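Local coordinates for protein putative cytidylyltransferase (Burkholderia pseudomallei, PDB 5X9Q) that probably transfers the adenylyl group of ATP to D-glycero-beta-D-manno-heptose 1-phosphate, giving ADP-heptose and diphosphate in the heptose biosynthesis pathway, at residues S54-A59 against I153-R159; I118-D124 against L142-W146. All coordinates share one frame; numbering follows the deposited sequence.

Contact 1: residues S54-A59 against I153-R159; sequences SYLADA and IPFEHDR
Ile153 lays its side chain against helix 50-62 at Tyr55, Asp58 and Ala59. Ile153 CD1 does most of the touching: it lies 3.9 Å from Ala59 N and 4.3 Å from Ala59 CB. The CG2 branch lies by Tyr55 CB. Ile153 ends the edge strand 149-153, and its backbone is hydrogen-bonded to Lys128 and Gly130. From Pro154 on the chain is loop.

Phe155 starts with its CB turned away from the helix, but the ring swings back. Phe155 CE1 meets Tyr55 CD2 at 4.2 Å, and the two rings meet obliquely. The hydroxyl of Tyr55 is hydrogen-bonded to Thr41 OG1. The carbonyl O of Phe155 lies near Ser54 CB.

This is the alpha/beta nucleotidyltransferase fold of the HUP clan, with a parallel five-stranded sheet. Here the link from its edge strand to the C-terminal helix 160-171 crosses over helix 50-62.

His157 then points its ring edge at Asp58. His157 NE2 gives a weak hydrogen bond to Asp58 OD2, 3.0 Å long and bent to 123° at the hydrogen. On the other side of the ring, ND1 makes a second weak bond to Pro154 O. The ring is poorly ordered, so its hold is probably soft.

Arg159 is the N-cap residue of helix 160-171. Its chain bends at chi3 (-63°), which brings the guanidinium back beside Asp58. Arg159 NH1 is 3.3 Å from Asp58 OD2, a salt bridge by charge alone, because the oxygen sits well out of the guanidinium plane. The carboxylate and guanidinium planes are nearly perpendicular, at 88°. Ser54 OG lies at the guanidinium edge, but its hydrogen bond goes to Arg50 O. Phe17 of the second subunit packs on Ser54, and Ala15 of that subunit on Arg159.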
loop_
_atom_site.group_PDB
_atom_site.type_symbol
_atom_site.label_atom_id
_atom_site.label_comp_id
_atom_site.label_asym_id
_atom_site.label_seq_id
_atom_site.Cartn_x
_atom_site.Cartn_y
_atom_site.Cartn_z
ATOM N N SER A 54 -4.711 -1.720 -7.287
ATOM C CA SER A 54 -4.817 -1.432 -8.711
ATOM C C SER A 54 -6.144 -0.719 -8.943
ATOM O O SER A 54 -6.215 0.278 -9.661
ATOM C CB SER A 54 -4.754 -2.720 -9.532
ATOM O OG SER A 54 -3.430 -3.220 -9.591
ATOM N N TYR A 55 -7.199 -1.218 -8.316
ATOM C CA TYR A 55 -8.516 -0.647 -8.422
ATOM C C TYR A 55 -8.646 0.633 -7.632
ATOM O O TYR A 55 -9.371 1.491 -8.045
ATOM C CB TYR A 55 -9.610 -1.679 -8.103
ATOM C CG TYR A 55 -10.564 -1.352 -6.991
ATOM C CD1 TYR A 55 -11.593 -0.461 -7.159
ATOM C CD2 TYR A 55 -10.412 -1.918 -5.778
ATOM C CE1 TYR A 55 -12.445 -0.148 -6.121
ATOM C CE2 TYR A 55 -11.258 -1.638 -4.742
ATOM C CZ TYR A 55 -12.260 -0.754 -4.914
ATOM O OH TYR A 55 -13.039 -0.523 -3.837
ATOM N N LEU A 56 -7.944 0.743 -6.508
ATOM C CA LEU A 56 -8.007 1.983 -5.735
ATOM C C LEU A 56 -7.390 3.145 -6.522
ATOM O O LEU A 56 -7.827 4.290 -6.412
ATOM C CB LEU A 56 -7.292 1.815 -4.393
ATOM C CG LEU A 56 -8.102 1.163 -3.271
ATOM C CD1 LEU A 56 -7.362 1.264 -1.945
ATOM C CD2 LEU A 56 -9.483 1.793 -3.169
ATOM N N ALA A 57 -6.371 2.826 -7.313
ATOM C CA ALA A 57 -5.648 3.784 -8.148
ATOM C C ALA A 57 -6.451 4.230 -9.360
ATOM O O ALA A 57 -6.512 5.423 -9.643
ATOM C CB ALA A 57 -4.293 3.207 -8.572
ATOM N N ASP A 58 -7.121 3.285 -10.010
ATOM C CA ASP A 58 -7.966 3.599 -11.153
ATOM C C ASP A 58 -9.171 4.448 -10.729
ATOM O O ASP A 58 -9.586 5.347 -11.463
ATOM C CB ASP A 58 -8.440 2.316 -11.839
ATOM C CG ASP A 58 -7.362 1.680 -12.694
ATOM O OD1 ASP A 58 -6.353 2.357 -12.983
ATOM O OD2 ASP A 58 -7.523 0.502 -13.077
ATOM N N ALA A 59 -9.732 4.167 -9.552
ATOM C CA ALA A 59 -10.883 4.924 -9.066
ATOM C C ALA A 59 -10.434 6.365 -8.864
ATOM O O ALA A 59 -11.142 7.297 -9.266
ATOM C CB ALA A 59 -11.437 4.325 -7.755
ATOM N N ILE A 153 -15.208 -1.515 -11.454
ATOM C CA ILE A 153 -13.930 -1.508 -12.087
ATOM C C ILE A 153 -13.411 -2.863 -11.773
ATOM O O ILE A 153 -13.393 -3.239 -10.650
ATOM C CB ILE A 153 -12.988 -0.460 -11.494
ATOM C CG1 ILE A 153 -13.382 0.941 -11.911
ATOM C CG2 ILE A 153 -11.573 -0.692 -11.950
ATOM C CD1 ILE A 153 -12.583 2.034 -11.232
ATOM N N PRO A 154 -12.978 -3.607 -12.762
ATOM C CA PRO A 154 -12.463 -4.955 -12.550
ATOM C C PRO A 154 -11.178 -4.907 -11.800
ATOM O O PRO A 154 -10.515 -3.942 -11.894
ATOM C CB PRO A 154 -12.215 -5.443 -13.956
ATOM C CG PRO A 154 -12.027 -4.226 -14.738
ATOM C CD PRO A 154 -13.019 -3.279 -14.183
ATOM N N PHE A 155 -10.884 -6.023 -11.009
ATOM C CA PHE A 155 -9.718 -6.037 -10.130
ATOM C C PHE A 155 -8.359 -6.087 -10.830
ATOM O O PHE A 155 -7.469 -5.290 -10.531
ATOM C CB PHE A 155 -9.788 -7.235 -9.177
ATOM C CG PHE A 155 -10.813 -7.084 -8.091
ATOM C CD1 PHE A 155 -10.699 -6.078 -7.144
ATOM C CD2 PHE A 155 -11.893 -7.949 -8.014
ATOM C CE1 PHE A 155 -11.641 -5.937 -6.144
ATOM C CE2 PHE A 155 -12.838 -7.812 -7.014
ATOM C CZ PHE A 155 -12.713 -6.806 -6.077
ATOM N N GLU A 156 -8.204 -7.081 -11.730
ATOM C CA GLU A 156 -6.987 -7.209 -12.476
ATOM C C GLU A 156 -7.389 -7.308 -13.895
ATOM O O GLU A 156 -8.109 -8.219 -14.307
ATOM C CB GLU A 156 -6.098 -8.423 -12.157
ATOM C CG GLU A 156 -5.387 -8.353 -10.801
ATOM C CD GLU A 156 -4.460 -9.558 -10.688
ATOM O OE1 GLU A 156 -4.956 -10.714 -10.775
ATOM O OE2 GLU A 156 -3.233 -9.338 -10.497
ATOM N N HIS A 157 -6.916 -6.323 -14.650
ATOM C CA HIS A 157 -7.159 -6.201 -16.072
ATOM C C HIS A 157 -5.826 -5.794 -16.676
ATOM O O HIS A 157 -4.991 -5.187 -16.005
ATOM C CB HIS A 157 -8.220 -5.141 -16.354
ATOM C CG HIS A 157 -8.013 -3.864 -15.597
ATOM N ND1 HIS A 157 -8.334 -3.729 -14.264
ATOM C CD2 HIS A 157 -7.520 -2.666 -15.989
ATOM C CE1 HIS A 157 -8.046 -2.502 -13.866
ATOM N NE2 HIS A 157 -7.551 -1.837 -14.894
ATOM N N ASP A 158 -5.624 -6.132 -17.942
ATOM C CA ASP A 158 -4.392 -5.820 -18.614
ATOM C C ASP A 158 -4.532 -4.422 -19.140
ATOM O O ASP A 158 -5.325 -4.141 -20.039
ATOM C CB ASP A 158 -4.068 -6.815 -19.755
ATOM C CG ASP A 158 -2.662 -6.654 -20.363
ATOM O OD1 ASP A 158 -1.860 -5.768 -19.958
ATOM O OD2 ASP A 158 -2.374 -7.473 -21.276
ATOM N N ARG A 159 -3.731 -3.520 -18.537
ATOM C CA ARG A 159 -3.712 -2.127 -18.867
ATOM C C ARG A 159 -2.547 -1.746 -19.751
ATOM O O ARG A 159 -1.533 -2.445 -19.875
ATOM C CB ARG A 159 -3.650 -1.223 -17.613
ATOM C CG ARG A 159 -4.906 -1.212 -16.748
ATOM C CD ARG A 159 -4.966 -0.101 -15.697
ATOM N NE ARG A 159 -3.848 -0.283 -14.721
ATOM C CZ ARG A 159 -3.991 -1.106 -13.635
ATOM N NH1 ARG A 159 -5.163 -1.761 -13.366
ATOM N NH2 ARG A 159 -2.941 -1.260 -12.776
#

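Contact 2: residues I118-D124 against L142-W146; sequences IEAVHPD and LVRGW
Trp146 and His122 stack face to face, each just past the end of its helix. The His122 ring and the five-membered ring of the indole are 3.8 Å apart between centroids, with planes at 20°. His122 CE1 comes closest, 3.2 Å from Trp146 CD2. The imidazole spans the fused bond, with ND1 toward the six-membered ring and NE2 toward CD1 and NE1. His122 has positive phi, and its CG is anti to the backbone N (chi1 -159°); together these bring the ring over the indole.

The same indole is held at its edge. Trp146 NE1 gives a hydrogen bond to Pro123 O at 3.1 Å, in the ring plane but bent to 138° at the hydrogen. Pro123 CD packs on Trp146 CZ2. The carbonyls of Leu142 and Val143 lie over the indole face opposite His122.

The tight apolar part is next to the sheet. Ile118 CG2 touches both Leu142 CD2 and Val143 CG2, 3.7 Å from each. Val143 CG2 also meets Pro123 CG, at 3.9 Å. Phe40 of strand 38-43 and Leu126 of strand 125-129 touch this core from the sheet.

The outer side is looser. Glu119 touches Leu142 CD2 through its CB, and its extended chain runs on into an exposed position. His122 and Trp146 are both partly exposed as well, although their rings are in close contact.

Helices 115-121 and 138-145 flank strand 125-129 in sequence and pack side by side on one face of the sheet. This is the helix pairing of successive beta-alpha units in a Rossmann-like alpha/beta fold.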
loop_
_atom_site.group_PDB
_atom_site.type_symbol
_atom_site.label_atom_id
_atom_site.label_comp_id
_atom_site.label_asym_id
_atom_site.label_seq_id
_atom_site.Cartn_x
_atom_site.Cartn_y
_atom_site.Cartn_z
ATOM N N ILE A 118 -22.983 6.995 2.234
ATOM C CA ILE A 118 -22.980 7.562 0.893
ATOM C C ILE A 118 -23.950 8.720 0.746
ATOM O O ILE A 118 -23.677 9.691 0.020
ATOM C CB ILE A 118 -23.299 6.482 -0.160
ATOM C CG1 ILE A 118 -22.099 5.537 -0.261
ATOM C CG2 ILE A 118 -23.601 7.122 -1.532
ATOM C CD1 ILE A 118 -22.271 4.397 -1.214
ATOM N N GLU A 119 -25.064 8.644 1.463
ATOM C CA GLU A 119 -26.032 9.716 1.413
ATOM C C GLU A 119 -25.373 10.968 1.998
ATOM O O GLU A 119 -25.486 12.079 1.448
ATOM C CB GLU A 119 -27.328 9.303 2.156
ATOM C CG GLU A 119 -28.411 10.388 2.270
ATOM C CD GLU A 119 -29.794 9.833 2.702
ATOM O OE1 GLU A 119 -30.249 8.798 2.161
ATOM O OE2 GLU A 119 -30.413 10.401 3.630
ATOM N N ALA A 120 -24.620 10.762 3.068
ATOM C CA ALA A 120 -23.986 11.862 3.785
ATOM C C ALA A 120 -22.822 12.462 2.992
ATOM O O ALA A 120 -22.601 13.666 2.994
ATOM C CB ALA A 120 -23.520 11.372 5.177
ATOM N N VAL A 121 -22.078 11.601 2.314
ATOM C CA VAL A 121 -20.896 12.006 1.582
ATOM C C VAL A 121 -21.239 12.629 0.218
ATOM O O VAL A 121 -20.543 13.524 -0.265
ATOM C CB VAL A 121 -19.977 10.795 1.375
ATOM C CG1 VAL A 121 -18.882 11.110 0.356
ATOM C CG2 VAL A 121 -19.372 10.360 2.719
ATOM N N HIS A 122 -22.302 12.128 -0.408
ATOM C CA HIS A 122 -22.748 12.647 -1.692
ATOM C C HIS A 122 -21.725 12.625 -2.837
ATOM O O HIS A 122 -21.524 13.634 -3.517
ATOM C CB HIS A 122 -23.287 14.061 -1.517
ATOM C CG HIS A 122 -24.201 14.503 -2.615
ATOM N ND1 HIS A 122 -25.564 14.300 -2.577
ATOM C CD2 HIS A 122 -23.951 15.157 -3.776
ATOM C CE1 HIS A 122 -26.116 14.806 -3.667
ATOM N NE2 HIS A 122 -25.158 15.331 -4.411
ATOM N N PRO A 123 -21.053 11.484 -3.035
ATOM C CA PRO A 123 -20.120 11.363 -4.171
ATOM C C PRO A 123 -20.710 11.693 -5.538
ATOM O O PRO A 123 -21.894 11.492 -5.733
ATOM C CB PRO A 123 -19.695 9.888 -4.141
ATOM C CG PRO A 123 -20.916 9.173 -3.587
ATOM C CD PRO A 123 -21.486 10.133 -2.552
ATOM N N ASP A 124 -19.881 12.150 -6.471
ATOM C CA ASP A 124 -20.284 12.279 -7.855
ATOM C C ASP A 124 -20.095 10.936 -8.552
ATOM O O ASP A 124 -20.782 10.615 -9.526
ATOM C CB ASP A 124 -19.454 13.351 -8.569
ATOM C CG ASP A 124 -19.542 14.691 -7.887
ATOM O OD1 ASP A 124 -20.681 15.183 -7.692
ATOM O OD2 ASP A 124 -18.472 15.230 -7.508
ATOM N N LEU A 142 -28.989 5.236 -5.286
ATOM C CA LEU A 142 -28.893 6.461 -4.510
ATOM C C LEU A 142 -28.092 7.505 -5.274
ATOM O O LEU A 142 -28.577 8.622 -5.507
ATOM C CB LEU A 142 -28.250 6.204 -3.145
ATOM C CG LEU A 142 -28.102 7.463 -2.272
ATOM C CD1 LEU A 142 -29.453 8.043 -1.879
ATOM C CD2 LEU A 142 -27.276 7.165 -1.028
ATOM N N VAL A 143 -26.887 7.128 -5.710
ATOM C CA VAL A 143 -26.004 8.088 -6.367
ATOM C C VAL A 143 -26.541 8.550 -7.723
ATOM O O VAL A 143 -26.523 9.755 -8.046
ATOM C CB VAL A 143 -24.593 7.499 -6.557
ATOM C CG1 VAL A 143 -23.747 8.422 -7.414
ATOM C CG2 VAL A 143 -23.950 7.310 -5.222
ATOM N N ARG A 144 -27.018 7.598 -8.522
ATOM C CA ARG A 144 -27.603 7.956 -9.814
ATOM C C ARG A 144 -28.828 8.814 -9.612
ATOM O O ARG A 144 -29.152 9.639 -10.469
ATOM C CB ARG A 144 -27.974 6.719 -10.629
ATOM C CG ARG A 144 -26.798 5.965 -11.184
ATOM C CD ARG A 144 -27.221 4.595 -11.621
ATOM N NE ARG A 144 -26.119 3.920 -12.274
ATOM C CZ ARG A 144 -26.091 2.629 -12.571
ATOM N NH1 ARG A 144 -27.107 1.841 -12.246
ATOM N NH2 ARG A 144 -25.033 2.129 -13.198
ATOM N N GLY A 145 -29.488 8.631 -8.465
ATOM C CA GLY A 145 -30.706 9.363 -8.159
ATOM C C GLY A 145 -30.485 10.863 -8.227
ATOM O O GLY A 145 -31.400 11.599 -8.616
ATOM N N TRP A 146 -29.276 11.332 -7.902
ATOM C CA TRP A 146 -29.020 12.765 -8.009
ATOM C C TRP A 146 -28.132 13.095 -9.197
ATOM O O TRP A 146 -27.539 14.166 -9.226
ATOM C CB TRP A 146 -28.383 13.323 -6.733
ATOM C CG TRP A 146 -27.050 12.717 -6.339
ATOM C CD1 TRP A 146 -25.879 12.787 -7.032
ATOM C CD2 TRP A 146 -26.762 11.982 -5.139
ATOM N NE1 TRP A 146 -24.884 12.129 -6.344
ATOM C CE2 TRP A 146 -25.405 11.631 -5.177
ATOM C CE3 TRP A 146 -27.527 11.592 -4.033
ATOM C CZ2 TRP A 146 -24.793 10.901 -4.158
ATOM C CZ3 TRP A 146 -26.929 10.866 -3.026
ATOM C CH2 TRP A 146 -25.575 10.523 -3.098
#

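The two contacts belong to one cytidylyltransferase-like domain. Their centres are about 22 Å apart, and their nearest atoms about 10 Å, so they do not touch. Along the chain, both segments of contact 2 fall between the two segments of contact 1. The sheet joins them: strand 149-153 follows soon after Trp146 of contact 2 and ends at Ile153 of contact 1. Strand 125-129 starts just after Asp124, and Lys128 near its end pairs with Ile153. Contact 1 also borders the second subunit, whereas no other chain of the assembly touches contact 2. Helix 50-62 starts in the HxGH motif, which probably binds the ATP phosphates as in relatives; contact 2 appears to be packing away from it.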